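Local coordinates for protein D-aminoacyl-tRNA deacylase (Archaeoglobus fulgidus, PDB 1YQE) that probably hydrolyses D-aminoacyl-tRNAs to free tRNA and D-amino acids, a zinc-dependent recycling step that counters the toxicity of mischarged tRNA, at residues K118-A123 and E171-A176; P201-I206 and G215-K220. One frame throughout, in Å; residues are numbered along the deposited sequence.

Contact 1 of 2, residues K118-A123 and E171-A176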
loop_
_atom_site.group_PDB
_atom_site.type_symbol
_atom_site.label_atom_id
_atom_site.label_comp_id
_atom_site.label_asym_id
_atom_site.label_seq_id
_atom_site.Cartn_x
_atom_site.Cartn_y
_atom_site.Cartn_z
ATOM N N LYS A 118 -4.721 -2.581 6.010
ATOM C CA LYS A 118 -4.820 -3.543 7.108
ATOM C C LYS A 118 -5.924 -4.568 6.877
ATOM O O LYS A 118 -5.710 -5.767 7.026
ATOM C CB LYS A 118 -5.077 -2.819 8.436
ATOM C CG LYS A 118 -5.193 -3.740 9.662
ATOM C CD LYS A 118 -3.859 -4.428 10.006
ATOM C CE LYS A 118 -3.932 -5.155 11.352
ATOM N NZ LYS A 118 -2.608 -5.714 11.775
ATOM N N ASN A 119 -7.115 -4.092 6.531
ATOM C CA ASN A 119 -8.237 -4.990 6.297
ATOM C C ASN A 119 -7.950 -5.931 5.136
ATOM O O ASN A 119 -8.371 -7.091 5.138
ATOM C CB ASN A 119 -9.513 -4.170 6.070
ATOM C CG ASN A 119 -9.962 -3.464 7.336
ATOM O OD1 ASN A 119 -9.882 -4.030 8.421
ATOM N ND2 ASN A 119 -10.434 -2.230 7.206
ATOM N N TYR A 120 -7.215 -5.432 4.147
ATOM C CA TYR A 120 -6.842 -6.248 3.007
ATOM C C TYR A 120 -5.911 -7.373 3.466
ATOM O O TYR A 120 -6.112 -8.536 3.129
ATOM C CB TYR A 120 -6.114 -5.410 1.957
ATOM C CG TYR A 120 -5.458 -6.252 0.881
ATOM C CD1 TYR A 120 -6.194 -6.741 -0.193
ATOM C CD2 TYR A 120 -4.098 -6.576 0.951
ATOM C CE1 TYR A 120 -5.600 -7.529 -1.180
ATOM C CE2 TYR A 120 -3.493 -7.367 -0.032
ATOM C CZ TYR A 120 -4.251 -7.837 -1.093
ATOM O OH TYR A 120 -3.674 -8.612 -2.076
ATOM N N VAL A 121 -4.888 -7.019 4.233
ATOM C CA VAL A 121 -3.931 -8.010 4.704
ATOM C C VAL A 121 -4.568 -9.102 5.563
ATOM O O VAL A 121 -4.238 -10.283 5.417
ATOM C CB VAL A 121 -2.785 -7.333 5.479
ATOM C CG1 VAL A 121 -1.898 -8.383 6.156
ATOM C CG2 VAL A 121 -1.960 -6.496 4.515
ATOM N N LEU A 122 -5.485 -8.727 6.448
ATOM C CA LEU A 122 -6.130 -9.730 7.286
ATOM C C LEU A 122 -7.054 -10.631 6.465
ATOM O O LEU A 122 -7.203 -11.818 6.772
ATOM C CB LEU A 122 -6.906 -9.058 8.424
ATOM C CG LEU A 122 -6.049 -8.294 9.439
ATOM C CD1 LEU A 122 -6.950 -7.704 10.513
ATOM C CD2 LEU A 122 -5.006 -9.221 10.065
ATOM N N ALA A 123 -7.664 -10.069 5.421
ATOM C CA ALA A 123 -8.556 -10.834 4.551
ATOM C C ALA A 123 -7.724 -11.772 3.681
ATOM O O ALA A 123 -8.188 -12.839 3.279
ATOM C CB ALA A 123 -9.376 -9.897 3.671
ATOM N N GLU A 171 -7.227 -14.091 -8.280
ATOM C CA GLU A 171 -8.560 -14.310 -7.735
ATOM C C GLU A 171 -8.524 -14.156 -6.210
ATOM O O GLU A 171 -9.459 -13.627 -5.604
ATOM C CB GLU A 171 -9.045 -15.709 -8.140
ATOM C CG GLU A 171 -10.540 -15.952 -7.998
ATOM C CD GLU A 171 -10.976 -16.091 -6.559
ATOM O OE1 GLU A 171 -10.223 -16.695 -5.767
ATOM O OE2 GLU A 171 -12.079 -15.610 -6.224
ATOM N N VAL A 172 -7.437 -14.617 -5.595
ATOM C CA VAL A 172 -7.285 -14.501 -4.153
ATOM C C VAL A 172 -7.130 -13.031 -3.780
ATOM O O VAL A 172 -7.719 -12.567 -2.803
ATOM C CB VAL A 172 -6.064 -15.310 -3.653
ATOM C CG1 VAL A 172 -5.765 -14.974 -2.201
ATOM C CG2 VAL A 172 -6.351 -16.803 -3.783
ATOM N N VAL A 173 -6.350 -12.295 -4.565
ATOM C CA VAL A 173 -6.149 -10.873 -4.310
ATOM C C VAL A 173 -7.472 -10.125 -4.463
ATOM O O VAL A 173 -7.804 -9.260 -3.649
ATOM C CB VAL A 173 -5.128 -10.257 -5.294
ATOM C CG1 VAL A 173 -5.192 -8.721 -5.225
ATOM C CG2 VAL A 173 -3.729 -10.736 -4.953
ATOM N N ALA A 174 -8.220 -10.463 -5.511
ATOM C CA ALA A 174 -9.503 -9.817 -5.767
ATOM C C ALA A 174 -10.461 -10.026 -4.601
ATOM O O ALA A 174 -11.155 -9.097 -4.192
ATOM C CB ALA A 174 -10.119 -10.350 -7.055
ATOM N N GLU A 175 -10.501 -11.241 -4.064
ATOM C CA GLU A 175 -11.384 -11.533 -2.938
ATOM C C GLU A 175 -10.966 -10.743 -1.706
ATOM O O GLU A 175 -11.813 -10.213 -0.986
ATOM C CB GLU A 175 -11.373 -13.025 -2.601
ATOM C CG GLU A 175 -12.257 -13.880 -3.493
ATOM C CD GLU A 175 -12.355 -15.313 -3.005
ATOM O OE1 GLU A 175 -12.453 -15.521 -1.777
ATOM O OE2 GLU A 175 -12.349 -16.233 -3.847
ATOM N N ALA A 176 -9.661 -10.672 -1.461
ATOM C CA ALA A 176 -9.164 -9.936 -0.309
ATOM C C ALA A 176 -9.508 -8.459 -0.473
ATOM O O ALA A 176 -9.872 -7.798 0.496
ATOM C CB ALA A 176 -7.655 -10.131 -0.158
#
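Ala123 and Ala176 bring the two helical segments together, their CA atoms 5.0 Å apart, where the short axes approach to 9.3 Å and run at 130° to each other. At this point the packing is methyl against backbone: Ala123 CB rests 3.8 Å from Ala176 O. Tyr120 does most of the remaining work. Its CG stands anti to the backbone N (chi1 168°), which carries the ring over to the other helix. There Ala176 CB meets the ring obliquely, 3.5 Å from Tyr120 CE1, while the carbonyl oxygen of Val173 lies in the ring plane at its edge, 3.7 Å from the same CE1. Farther out the phenol oxygen reaches the fork of Val173, with Tyr120 OH 3.5 Å from Val173 CG1 and nearly as close to CG2. Tyr155 packs edge-to-face with the Tyr120 ring, and Val91 of strand 88-92 also touches it, so the ring sits between helix 167-182 and the larger mixed sheet. The two segments therefore adhere through van der Waals contact and shape, the small alanines allowing the close approach and one aromatic ring packing alongside them.

Contact 2 of 2, residues P201-I206 and G215-K220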
loop_
_atom_site.group_PDB
_atom_site.type_symbol
_atom_site.label_atom_id
_atom_site.label_comp_id
_atom_site.label_asym_id
_atom_site.label_seq_id
_atom_site.Cartn_x
_atom_site.Cartn_y
_atom_site.Cartn_z
ATOM N N PRO A 201 10.441 -7.053 7.350
ATOM C CA PRO A 201 10.090 -8.259 8.113
ATOM C C PRO A 201 9.291 -7.985 9.391
ATOM O O PRO A 201 8.247 -8.603 9.629
ATOM C CB PRO A 201 11.452 -8.882 8.427
ATOM C CG PRO A 201 12.329 -8.391 7.323
ATOM C CD PRO A 201 11.899 -6.957 7.165
ATOM N N ARG A 202 9.786 -7.069 10.217
ATOM C CA ARG A 202 9.106 -6.742 11.468
ATOM C C ARG A 202 7.713 -6.189 11.178
ATOM O O ARG A 202 6.721 -6.650 11.749
ATOM C CB ARG A 202 9.909 -5.710 12.276
ATOM C CG ARG A 202 11.338 -6.126 12.655
ATOM C CD ARG A 202 11.378 -7.260 13.679
ATOM N NE ARG A 202 11.059 -8.558 13.091
ATOM C CZ ARG A 202 11.833 -9.196 12.217
ATOM N NH1 ARG A 202 12.982 -8.662 11.822
ATOM N NH2 ARG A 202 11.456 -10.370 11.734
ATOM N N GLN A 203 7.643 -5.207 10.285
ATOM C CA GLN A 203 6.364 -4.593 9.928
ATOM C C GLN A 203 5.375 -5.609 9.356
ATOM O O GLN A 203 4.174 -5.516 9.596
ATOM C CB GLN A 203 6.580 -3.448 8.933
ATOM C CG GLN A 203 7.383 -2.283 9.502
ATOM C CD GLN A 203 8.865 -2.381 9.186
ATOM O OE1 GLN A 203 9.471 -3.444 9.314
ATOM N NE2 GLN A 203 9.456 -1.263 8.778
ATOM N N THR A 204 5.879 -6.577 8.600
ATOM C CA THR A 204 5.024 -7.612 8.027
ATOM C C THR A 204 4.386 -8.445 9.147
ATOM O O THR A 204 3.193 -8.752 9.105
ATOM C CB THR A 204 5.834 -8.549 7.094
ATOM O OG1 THR A 204 6.276 -7.809 5.949
ATOM C CG2 THR A 204 4.986 -9.728 6.630
ATOM N N GLU A 205 5.182 -8.808 10.149
ATOM C CA GLU A 205 4.677 -9.597 11.272
ATOM C C GLU A 205 3.653 -8.763 12.049
ATOM O O GLU A 205 2.631 -9.276 12.513
ATOM C CB GLU A 205 5.834 -10.000 12.191
ATOM C CG GLU A 205 6.974 -10.682 11.456
ATOM C CD GLU A 205 8.197 -10.907 12.328
ATOM O OE1 GLU A 205 8.521 -10.020 13.146
ATOM O OE2 GLU A 205 8.845 -11.967 12.185
ATOM N N ILE A 206 3.929 -7.470 12.180
ATOM C CA ILE A 206 3.023 -6.580 12.890
ATOM C C ILE A 206 1.696 -6.466 12.131
ATOM O O ILE A 206 0.623 -6.445 12.745
ATOM C CB ILE A 206 3.672 -5.176 13.098
ATOM C CG1 ILE A 206 4.755 -5.280 14.183
ATOM C CG2 ILE A 206 2.606 -4.139 13.503
ATOM C CD1 ILE A 206 5.622 -4.037 14.346
ATOM N N GLY A 215 1.341 3.326 7.487
ATOM C CA GLY A 215 1.052 4.238 6.404
ATOM C C GLY A 215 2.297 4.080 5.545
ATOM O O GLY A 215 2.309 3.319 4.579
ATOM N N HIS A 216 3.361 4.778 5.921
ATOM C CA HIS A 216 4.618 4.687 5.190
ATOM C C HIS A 216 5.623 3.893 6.011
ATOM O O HIS A 216 5.465 3.738 7.225
ATOM C CB HIS A 216 5.149 6.089 4.880
ATOM C CG HIS A 216 4.493 6.717 3.690
ATOM N ND1 HIS A 216 4.714 6.274 2.405
ATOM C CD2 HIS A 216 3.574 7.708 3.595
ATOM C CE1 HIS A 216 3.960 6.962 1.568
ATOM N NE2 HIS A 216 3.257 7.837 2.265
ATOM N N ASN A 217 6.634 3.371 5.329
ATOM C CA ASN A 217 7.690 2.578 5.953
ATOM C C ASN A 217 8.976 2.918 5.221
ATOM O O ASN A 217 8.998 2.946 3.994
ATOM C CB ASN A 217 7.412 1.081 5.801
ATOM C CG ASN A 217 6.622 0.510 6.959
ATOM O OD1 ASN A 217 7.019 0.644 8.114
ATOM N ND2 ASN A 217 5.505 -0.152 6.656
ATOM N N PHE A 218 10.043 3.174 5.968
ATOM C CA PHE A 218 11.310 3.527 5.347
ATOM C C PHE A 218 12.427 2.535 5.666
ATOM O O PHE A 218 12.778 2.311 6.829
ATOM C CB PHE A 218 11.688 4.944 5.765
ATOM C CG PHE A 218 10.637 5.959 5.419
ATOM C CD1 PHE A 218 10.334 6.233 4.089
ATOM C CD2 PHE A 218 9.910 6.594 6.415
ATOM C CE1 PHE A 218 9.313 7.123 3.757
ATOM C CE2 PHE A 218 8.887 7.491 6.093
ATOM C CZ PHE A 218 8.589 7.750 4.767
ATOM N N ALA A 219 12.976 1.942 4.613
ATOM C CA ALA A 219 14.040 0.955 4.736
ATOM C C ALA A 219 15.349 1.557 5.215
ATOM O O ALA A 219 15.573 2.766 5.118
ATOM C CB ALA A 219 14.264 0.270 3.396
ATOM N N LYS A 220 16.218 0.695 5.728
ATOM C CA LYS A 220 17.520 1.122 6.210
ATOM C C LYS A 220 18.313 1.867 5.136
ATOM O O LYS A 220 19.114 2.742 5.463
ATOM C CB LYS A 220 18.314 -0.095 6.712
ATOM C CG LYS A 220 19.803 0.152 6.878
ATOM C CD LYS A 220 20.472 -0.947 7.693
ATOM C CE LYS A 220 21.960 -1.037 7.373
ATOM N NZ LYS A 220 22.625 0.296 7.399
#
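Gln203 and Asn217 lie alongside with their chains running opposite ways, their amide planes turned 81° apart, almost perpendicular. Gln203 NE2 gives a hydrogen bond to Asn217 OD1 at 3.2 Å, with an N-H...O angle of 150°. The acceptor lies near the plane of the glutamine amide, but the donor stands well above the plane of the asparagine carbonyl, so the bond is not directed at a lone pair. With CG beside its backbone N (chi1 -64°), Gln203 lays CG 3.3 Å from Asn217 OD1; the bend at the next bond then brings the amide round to the same oxygen. Here helix 201-209 packs on strand 212-218, the last two elements of a beta-alpha-beta unit begun by strand 189-194 in the four-stranded parallel sheet. Gly195, just past that first strand, offers its carbonyl oxygen to Gln203 NE2 as a stronger partner, so one amide nitrogen links the helix to the C-terminal ends of two neighbouring parallel strands. An alanine in place of Asn217 would remove OD1 and would probably leave Gln203 NE2 with the Gly195 carbonyl but without its side-chain hydrogen bond to the strand. On the helix, Arg202 holds the Glu205 carboxylate through NE and NH2, one to each oxygen, NE reaching OE1 at 2.9 Å.

Overall arrangement
Both contacts are buried, yet they serve different sheets. Contact 1 pairs two helices, 114-125 and 167-182, beside the eight-stranded mixed sheet, in the part of the chain that binds pyrophosphate, the Val173 side chain about 14 Å from that ligand. Contact 2 joins a helix to an edge strand of the four-stranded parallel sheet, and its segments lie close together in the chain. Their chemistry differs accordingly: apolar packing in the first, a single amide-amide bond over a smaller buried area in the second. With centres about 19 Å apart, they meet at Lys118, whose NZ packs 3.5 Å from Ile206 O and hydrogen-bonds the carbonyls of Met207, Thr210 and Phe212.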